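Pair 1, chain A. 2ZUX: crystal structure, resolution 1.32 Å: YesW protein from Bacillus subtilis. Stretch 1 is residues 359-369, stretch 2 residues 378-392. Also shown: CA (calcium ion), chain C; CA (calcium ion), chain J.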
# COMPACT_ATOMS: atom_id res chain seq x y z
N GLY A 359 -11.62 -2.15 -22.46
CA GLY A 359 -12.83 -1.40 -22.79
C GLY A 359 -13.93 -1.49 -21.74
O GLY A 359 -15.01 -0.95 -21.95
N LEU A 360 -13.66 -2.16 -20.62
CA LEU A 360 -14.69 -2.40 -19.60
C LEU A 360 -14.90 -1.21 -18.68
O LEU A 360 -15.86 -1.19 -17.89
CB LEU A 360 -14.39 -3.69 -18.83
CG LEU A 360 -14.46 -4.96 -19.68
CD1 LEU A 360 -13.85 -6.13 -18.94
CD2 LEU A 360 -15.90 -5.27 -20.13
N GLY A 361 -14.01 -0.23 -18.77
CA GLY A 361 -14.21 1.03 -18.07
C GLY A 361 -13.87 1.00 -16.59
O GLY A 361 -13.33 0.01 -16.06
N HIS A 362 -14.22 2.10 -15.93
CA HIS A 362 -13.86 2.39 -14.55
C HIS A 362 -14.42 1.39 -13.55
O HIS A 362 -15.55 0.93 -13.67
CB HIS A 362 -14.39 3.79 -14.21
CG HIS A 362 -14.40 4.09 -12.75
ND1 HIS A 362 -13.26 4.43 -12.05
CD2 HIS A 362 -15.41 4.09 -11.84
CE1 HIS A 362 -13.56 4.61 -10.78
NE2 HIS A 362 -14.86 4.41 -10.62
N GLY A 363 -13.62 1.09 -12.53
CA GLY A 363 -14.10 0.34 -11.38
C GLY A 363 -13.44 0.74 -10.07
O GLY A 363 -12.59 1.63 -10.04
N ASP A 364 -13.83 0.06 -9.00
CA ASP A 364 -13.48 0.49 -7.65
C ASP A 364 -12.51 -0.41 -6.91
O ASP A 364 -12.00 -0.02 -5.86
CB ASP A 364 -14.74 0.66 -6.79
CG ASP A 364 -15.42 1.98 -7.00
OD1 ASP A 364 -15.39 2.49 -8.14
OD2 ASP A 364 -16.02 2.51 -6.03
N ALA A 365 -12.25 -1.60 -7.44
CA ALA A 365 -11.31 -2.52 -6.80
C ALA A 365 -10.52 -3.24 -7.88
O ALA A 365 -11.00 -3.41 -9.01
CB ALA A 365 -12.05 -3.52 -5.91
N LEU A 366 -9.31 -3.70 -7.52
CA LEU A 366 -8.34 -4.18 -8.49
C LEU A 366 -7.33 -5.05 -7.78
O LEU A 366 -6.83 -4.68 -6.71
CB LEU A 366 -7.61 -2.98 -9.09
CG LEU A 366 -6.63 -3.18 -10.24
CD1 LEU A 366 -7.36 -3.69 -11.48
CD2 LEU A 366 -5.94 -1.88 -10.53
N HIS A 367 -7.01 -6.20 -8.37
CA HIS A 367 -6.05 -7.15 -7.81
C HIS A 367 -5.13 -7.69 -8.89
O HIS A 367 -5.60 -8.35 -9.82
CB HIS A 367 -6.81 -8.29 -7.13
CG HIS A 367 -7.56 -7.83 -5.94
ND1 HIS A 367 -8.87 -7.38 -5.98
CD2 HIS A 367 -7.14 -7.65 -4.67
CE1 HIS A 367 -9.22 -6.98 -4.78
NE2 HIS A 367 -8.19 -7.13 -3.97
N THR A 368 -3.84 -7.40 -8.77
CA THR A 368 -2.83 -7.87 -9.72
C THR A 368 -1.83 -8.75 -8.97
O THR A 368 -1.15 -8.28 -8.06
CB THR A 368 -2.08 -6.70 -10.36
OG1 THR A 368 -3.02 -5.86 -11.05
CG2 THR A 368 -1.03 -7.19 -11.34
N GLY A 369 -1.75 -10.02 -9.36
CA GLY A 369 -0.82 -10.94 -8.72
C GLY A 369 -0.79 -12.23 -9.49
O GLY A 369 -1.29 -12.30 -10.62
N LEU A 378 1.10 -13.08 -14.82
CA LEU A 378 0.22 -12.56 -13.78
C LEU A 378 -1.18 -12.38 -14.32
O LEU A 378 -1.40 -12.41 -15.54
CB LEU A 378 0.76 -11.22 -13.25
CG LEU A 378 2.16 -11.27 -12.64
CD1 LEU A 378 2.62 -9.88 -12.24
CD2 LEU A 378 2.23 -12.23 -11.46
N GLU A 379 -2.12 -12.24 -13.40
CA GLU A 379 -3.52 -12.07 -13.75
C GLU A 379 -4.06 -10.85 -13.00
O GLU A 379 -3.53 -10.47 -11.95
CB GLU A 379 -4.33 -13.33 -13.40
CG GLU A 379 -4.01 -14.57 -14.25
CD GLU A 379 -2.75 -15.32 -13.82
OE1 GLU A 379 -2.43 -15.34 -12.62
OE2 GLU A 379 -2.09 -15.92 -14.70
N VAL A 380 -5.09 -10.24 -13.57
CA VAL A 380 -5.73 -9.08 -12.96
C VAL A 380 -7.21 -9.38 -12.78
O VAL A 380 -7.90 -9.70 -13.75
CB VAL A 380 -5.57 -7.80 -13.81
CG1 VAL A 380 -6.29 -6.63 -13.14
CG2 VAL A 380 -4.11 -7.47 -14.04
N PHE A 381 -7.67 -9.30 -11.53
CA PHE A 381 -9.09 -9.37 -11.24
C PHE A 381 -9.59 -7.98 -10.93
O PHE A 381 -8.99 -7.26 -10.13
CB PHE A 381 -9.36 -10.30 -10.05
CG PHE A 381 -10.81 -10.40 -9.69
CD1 PHE A 381 -11.73 -10.96 -10.59
CD2 PHE A 381 -11.28 -9.96 -8.45
CE1 PHE A 381 -13.08 -11.04 -10.28
CE2 PHE A 381 -12.63 -10.05 -8.13
CZ PHE A 381 -13.53 -10.60 -9.04
N GLN A 382 -10.69 -7.61 -11.57
CA GLN A 382 -11.20 -6.24 -11.50
C GLN A 382 -12.71 -6.27 -11.49
O GLN A 382 -13.32 -7.16 -12.08
CB GLN A 382 -10.73 -5.46 -12.73
CG GLN A 382 -11.02 -3.97 -12.69
CD GLN A 382 -10.66 -3.27 -13.99
OE1 GLN A 382 -10.16 -3.91 -14.93
NE2 GLN A 382 -10.90 -1.97 -14.06
N VAL A 383 -13.30 -5.29 -10.80
CA VAL A 383 -14.74 -5.07 -10.86
C VAL A 383 -15.03 -3.75 -11.58
O VAL A 383 -14.14 -2.90 -11.74
CB VAL A 383 -15.41 -5.12 -9.46
CG1 VAL A 383 -15.27 -6.53 -8.88
CG2 VAL A 383 -14.82 -4.06 -8.53
N HIS A 384 -16.28 -3.60 -12.01
CA HIS A 384 -16.65 -2.53 -12.93
C HIS A 384 -17.92 -1.83 -12.49
O HIS A 384 -18.85 -2.47 -11.98
CB HIS A 384 -16.77 -3.11 -14.34
CG HIS A 384 -15.48 -3.64 -14.86
ND1 HIS A 384 -15.15 -4.98 -14.87
CD2 HIS A 384 -14.38 -2.98 -15.29
CE1 HIS A 384 -13.91 -5.12 -15.32
NE2 HIS A 384 -13.43 -3.93 -15.59
N GLU A 385 -17.94 -0.52 -12.67
CA GLU A 385 -18.98 0.36 -12.14
C GLU A 385 -20.13 0.56 -13.12
O GLU A 385 -21.26 0.81 -12.70
CB GLU A 385 -18.35 1.70 -11.81
CG GLU A 385 -19.28 2.75 -11.19
CD GLU A 385 -18.47 3.83 -10.52
OE1 GLU A 385 -17.65 3.46 -9.65
OE2 GLU A 385 -18.61 5.02 -10.86
N ASP A 386 -19.83 0.51 -14.42
CA ASP A 386 -20.84 0.73 -15.46
C ASP A 386 -21.82 -0.44 -15.47
O ASP A 386 -21.43 -1.58 -15.74
CB ASP A 386 -20.13 0.88 -16.82
CG ASP A 386 -21.08 1.23 -17.97
OD1 ASP A 386 -22.31 1.30 -17.77
OD2 ASP A 386 -20.54 1.44 -19.08
N LYS A 387 -23.09 -0.16 -15.18
CA LYS A 387 -24.14 -1.19 -15.17
C LYS A 387 -24.36 -1.84 -16.54
O LYS A 387 -24.92 -2.93 -16.62
CB LYS A 387 -25.46 -0.61 -14.64
CG LYS A 387 -26.10 0.46 -15.52
CD LYS A 387 -27.38 1.00 -14.92
CE LYS A 387 -28.59 0.14 -15.29
NZ LYS A 387 -29.87 0.83 -14.96
N ASN A 388 -23.90 -1.17 -17.59
CA ASN A 388 -24.02 -1.69 -18.95
C ASN A 388 -22.74 -2.35 -19.48
O ASN A 388 -22.68 -2.76 -20.64
CB ASN A 388 -24.50 -0.59 -19.90
CG ASN A 388 -25.93 -0.16 -19.61
OD1 ASN A 388 -26.23 1.03 -19.56
ND2 ASN A 388 -26.82 -1.13 -19.40
N ALA A 389 -21.73 -2.46 -18.62
CA ALA A 389 -20.51 -3.15 -18.99
C ALA A 389 -20.80 -4.62 -19.31
O ALA A 389 -21.64 -5.25 -18.67
CB ALA A 389 -19.47 -3.04 -17.88
N LYS A 390 -20.09 -5.14 -20.31
CA LYS A 390 -20.15 -6.54 -20.70
C LYS A 390 -19.92 -7.48 -19.50
O LYS A 390 -20.55 -8.53 -19.38
CB LYS A 390 -19.12 -6.78 -21.81
CG LYS A 390 -18.82 -8.21 -22.20
CD LYS A 390 -17.98 -8.24 -23.47
CE LYS A 390 -17.50 -9.64 -23.84
NZ LYS A 390 -18.57 -10.66 -23.83
N TYR A 391 -19.00 -7.07 -18.63
CA TYR A 391 -18.73 -7.79 -17.39
C TYR A 391 -18.73 -6.84 -16.20
O TYR A 391 -18.21 -5.73 -16.30
CB TYR A 391 -17.36 -8.49 -17.45
CG TYR A 391 -17.16 -9.43 -18.62
CD1 TYR A 391 -18.02 -10.51 -18.84
CD2 TYR A 391 -16.09 -9.26 -19.49
CE1 TYR A 391 -17.82 -11.38 -19.91
CE2 TYR A 391 -15.88 -10.11 -20.56
CZ TYR A 391 -16.74 -11.17 -20.76
OH TYR A 391 -16.53 -12.02 -21.82
N GLY A 392 -19.31 -7.28 -15.09
CA GLY A 392 -19.18 -6.57 -13.81
C GLY A 392 -17.92 -6.99 -13.06
O GLY A 392 -17.47 -6.30 -12.15
CA CA C . -16.01 4.44 -8.78
CA CA J . -0.38 -17.02 -13.36
O HOH W 1 -17.18 0.27 -15.84
O HOH W 2 -18.16 0.20 -19.55
O HOH W 3 -17.16 4.62 -7.00
O HOH W 4 -16.93 6.31 -9.35
O HOH W 5 1.70 -18.18 -12.86

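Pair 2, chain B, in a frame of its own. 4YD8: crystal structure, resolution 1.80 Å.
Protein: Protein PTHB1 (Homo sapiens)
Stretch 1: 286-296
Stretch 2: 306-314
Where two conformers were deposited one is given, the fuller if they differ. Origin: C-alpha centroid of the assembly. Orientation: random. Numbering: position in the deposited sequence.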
# COMPACT_ATOMS: atom_id res chain seq x y z
N LYS B 286 3.38 -11.61 19.48
CA LYS B 286 1.95 -11.64 19.79
C LYS B 286 1.46 -10.23 20.04
O LYS B 286 2.04 -9.48 20.81
CB LYS B 286 1.67 -12.53 21.00
CG LYS B 286 0.24 -12.44 21.51
CD LYS B 286 -0.04 -13.48 22.58
CE LYS B 286 -1.51 -13.47 22.99
NZ LYS B 286 -2.40 -13.61 21.80
N LEU B 287 0.37 -9.86 19.38
CA LEU B 287 -0.18 -8.52 19.56
C LEU B 287 -1.19 -8.52 20.71
O LEU B 287 -1.97 -9.43 20.85
CB LEU B 287 -0.82 -8.06 18.25
CG LEU B 287 0.20 -7.87 17.13
CD1 LEU B 287 -0.51 -7.61 15.83
CD2 LEU B 287 1.16 -6.74 17.44
N ASP B 288 -1.14 -7.48 21.54
CA ASP B 288 -2.01 -7.39 22.71
C ASP B 288 -3.35 -6.71 22.39
O ASP B 288 -4.19 -6.56 23.27
CB ASP B 288 -1.30 -6.64 23.83
CG ASP B 288 -0.16 -7.44 24.43
OD1 ASP B 288 -0.27 -8.68 24.49
OD2 ASP B 288 0.85 -6.82 24.84
N TRP B 289 -3.52 -6.31 21.14
CA TRP B 289 -4.72 -5.61 20.67
C TRP B 289 -4.98 -6.07 19.23
O TRP B 289 -4.04 -6.39 18.52
CB TRP B 289 -4.54 -4.10 20.73
N SER B 290 -6.25 -6.10 18.81
CA SER B 290 -6.59 -6.47 17.42
C SER B 290 -6.10 -5.41 16.43
O SER B 290 -6.55 -4.27 16.47
CB SER B 290 -8.09 -6.65 17.25
OG SER B 290 -8.58 -7.70 18.06
N PRO B 291 -5.20 -5.79 15.52
CA PRO B 291 -4.71 -4.79 14.57
C PRO B 291 -5.71 -4.48 13.45
O PRO B 291 -6.58 -5.30 13.12
CB PRO B 291 -3.45 -5.44 13.99
CG PRO B 291 -3.79 -6.95 14.04
CD PRO B 291 -4.53 -7.10 15.36
N SER B 292 -5.59 -3.28 12.88
CA SER B 292 -6.38 -2.90 11.73
C SER B 292 -5.51 -2.74 10.49
O SER B 292 -5.96 -2.99 9.38
CB SER B 292 -7.14 -1.61 12.00
OG SER B 292 -6.24 -0.60 12.39
N CYS B 293 -4.25 -2.33 10.67
CA CYS B 293 -3.37 -2.13 9.53
C CYS B 293 -1.93 -1.99 10.00
O CYS B 293 -1.67 -1.84 11.19
CB CYS B 293 -3.79 -0.88 8.75
SG CYS B 293 -3.59 0.64 9.74
N PHE B 294 -0.98 -2.00 9.06
CA PHE B 294 0.43 -1.86 9.46
C PHE B 294 1.31 -1.38 8.32
O PHE B 294 0.87 -1.30 7.17
CB PHE B 294 0.87 -3.21 10.10
CG PHE B 294 1.46 -4.24 9.15
CD1 PHE B 294 0.99 -4.39 7.84
CD2 PHE B 294 2.56 -5.01 9.55
CE1 PHE B 294 1.55 -5.35 6.96
CE2 PHE B 294 3.09 -6.00 8.71
CZ PHE B 294 2.61 -6.15 7.41
N LEU B 295 2.54 -1.00 8.66
CA LEU B 295 3.51 -0.55 7.69
C LEU B 295 4.91 -0.61 8.28
O LEU B 295 5.28 0.26 9.08
CB LEU B 295 3.22 0.89 7.22
CG LEU B 295 4.20 1.35 6.14
CD1 LEU B 295 3.80 0.75 4.79
CD2 LEU B 295 4.30 2.86 6.06
N PRO B 296 5.71 -1.63 7.89
CA PRO B 296 7.15 -1.59 8.13
C PRO B 296 7.73 -0.45 7.31
O PRO B 296 7.64 -0.53 6.08
CB PRO B 296 7.66 -2.95 7.61
CG PRO B 296 6.42 -3.78 7.39
CD PRO B 296 5.31 -2.80 7.10
N ASN B 306 11.59 -0.70 11.89
CA ASN B 306 10.48 -0.05 12.59
C ASN B 306 9.16 -0.27 11.85
O ASN B 306 9.09 -0.13 10.62
CB ASN B 306 10.72 1.47 12.75
CG ASN B 306 11.62 1.81 13.94
OD1 ASN B 306 12.46 1.01 14.37
ND2 ASN B 306 11.48 3.04 14.44
N THR B 307 8.12 -0.61 12.60
CA THR B 307 6.82 -0.95 12.02
C THR B 307 5.69 -0.19 12.72
O THR B 307 5.58 -0.21 13.95
CB THR B 307 6.55 -2.46 12.13
OG1 THR B 307 7.59 -3.18 11.44
CG2 THR B 307 5.19 -2.81 11.50
N LEU B 308 4.86 0.47 11.92
CA LEU B 308 3.64 1.10 12.43
C LEU B 308 2.54 0.06 12.47
O LEU B 308 2.37 -0.67 11.52
CB LEU B 308 3.21 2.27 11.55
CG LEU B 308 3.94 3.59 11.77
CD1 LEU B 308 3.86 4.38 10.47
CD2 LEU B 308 3.27 4.34 12.89
N ILE B 309 1.78 0.01 13.56
CA ILE B 309 0.60 -0.86 13.62
C ILE B 309 -0.57 -0.08 14.19
O ILE B 309 -0.50 0.44 15.31
CB ILE B 309 0.86 -2.12 14.48
CG1 ILE B 309 2.08 -2.90 13.93
CG2 ILE B 309 -0.41 -3.01 14.51
CD1 ILE B 309 2.38 -4.25 14.64
N GLY B 310 -1.64 0.04 13.40
CA GLY B 310 -2.85 0.72 13.81
C GLY B 310 -3.81 -0.33 14.33
O GLY B 310 -3.75 -1.49 13.91
N ASN B 311 -4.68 0.06 15.26
CA ASN B 311 -5.57 -0.91 15.90
C ASN B 311 -7.02 -0.47 15.97
O ASN B 311 -7.34 0.68 15.67
CB ASN B 311 -5.07 -1.22 17.30
CG ASN B 311 -3.64 -1.66 17.32
OD1 ASN B 311 -3.35 -2.83 17.10
ND2 ASN B 311 -2.73 -0.73 17.56
N HIS B 312 -7.89 -1.37 16.39
CA HIS B 312 -9.32 -1.07 16.44
C HIS B 312 -9.70 -0.28 17.68
O HIS B 312 -10.86 0.08 17.87
CB HIS B 312 -10.14 -2.36 16.37
CG HIS B 312 -10.06 -3.02 15.03
ND1 HIS B 312 -10.87 -2.65 13.97
CD2 HIS B 312 -9.24 -3.99 14.56
CE1 HIS B 312 -10.55 -3.38 12.91
NE2 HIS B 312 -9.58 -4.20 13.24
N ASN B 313 -8.72 0.01 18.53
CA ASN B 313 -8.96 0.86 19.68
C ASN B 313 -8.41 2.28 19.49
O ASN B 313 -8.12 2.98 20.46
CB ASN B 313 -8.36 0.24 20.94
CG ASN B 313 -6.86 0.03 20.82
OD1 ASN B 313 -6.26 0.33 19.78
ND2 ASN B 313 -6.25 -0.47 21.89
N ASN B 314 -8.25 2.67 18.22
CA ASN B 314 -7.78 4.00 17.83
C ASN B 314 -6.31 4.29 18.17
O ASN B 314 -5.85 5.42 18.01
CB ASN B 314 -8.66 5.09 18.45
CG ASN B 314 -10.12 4.93 18.08
OD1 ASN B 314 -10.54 5.33 17.00
ND2 ASN B 314 -10.91 4.33 18.97
O HOH W 6 -7.67 -2.78 18.83

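Both pairs are built on two antiparallel strands, with contacts continuing into the segments before the first strand and after the second, and 14 central residues superpose with an RMSD of 1.0 Å. The strand directions differ by 174° in pair 1 and 155° in pair 2, with axes approaching to 4.7 and 4.3 Å. The register is common to both: His367(A) opposite Phe381(A) matches Leu295(B) opposite Leu308(B), each a hydrogen-bonded pair. In pair 1, His367(A) N donates to Phe381(A) O at 2.9 Å and Phe381(A) N to His367(A) O at 2.8 Å; in pair 2, Leu295(B) N to Leu308(B) O and Leu308(B) N to Leu295(B) O are both 2.9 Å.

Toward the start of the first strand the two ladders differ: the next bond is weak in pair 1 and short in pair 2. Val383(A) N reaches Ala365(A) O in a weak hydrogen bond of 3.5 Å, whereas at the matching positions Gly310(B) N to Cys293(B) O measures 2.9 Å. Pair 2 then forms a beta bulge, in which Gly310(B) O accepts from Ser292(B) N at 2.8 Å and, weakly, from Cys293(B) N at 3.4 Å. Its counterpart, Val383(A) O, has no hydrogen-bonding partner and instead meets Gly363(A) CA at 3.3 Å. A CB on Gly363(A) would clash with that oxygen; the matching Pro291(B) is accommodated with its CA-to-CB bond directed away overall. One further backbone bond is common to both pairs: Glu385(A) N to His362(A) O, 3.0 Å, corresponds to His312(B) N to Ser290(B) O, 3.2 Å.

Side chains fill this frame in contrasting ways. On one face, Leu366(A) extends CD1 to within 3.5 Å of Val380(A) CG1, a diagonal contact. The matching Phe294(B) places CB 4.0 Å from Ile309(B) CG1 and CD2 3.9 Å from Thr307(B) CG2. Ile309(B) also receives Pro291(B), whose CB lies 3.9 Å from its CG2. Ala365(A) CB packs 3.9 Å from Val383(A) CG2; at the matching positions the bulkier Cys293(B) lies beside Gly310(B), on the face shared with Leu295(B) and Leu308(B), where an added CB would lie tight against SG.

A further difference lies among the residues flanking the strands' bonded core. In pair 1, His362(A) NE2, Asp364(A) OD1 and Glu385(A) OE1 bind CA of the calcium ion of chain C at 2.2, 2.1 and 2.1 Å, respectively, so the metal holds close polar atoms that are not hydrogen-bonded to one another. The matching Ser290(B), Ser292(B) and His312(B) pack directly: Ser292(B) CB sits over the His312(B) ring face, 4.0 Å from its centroid.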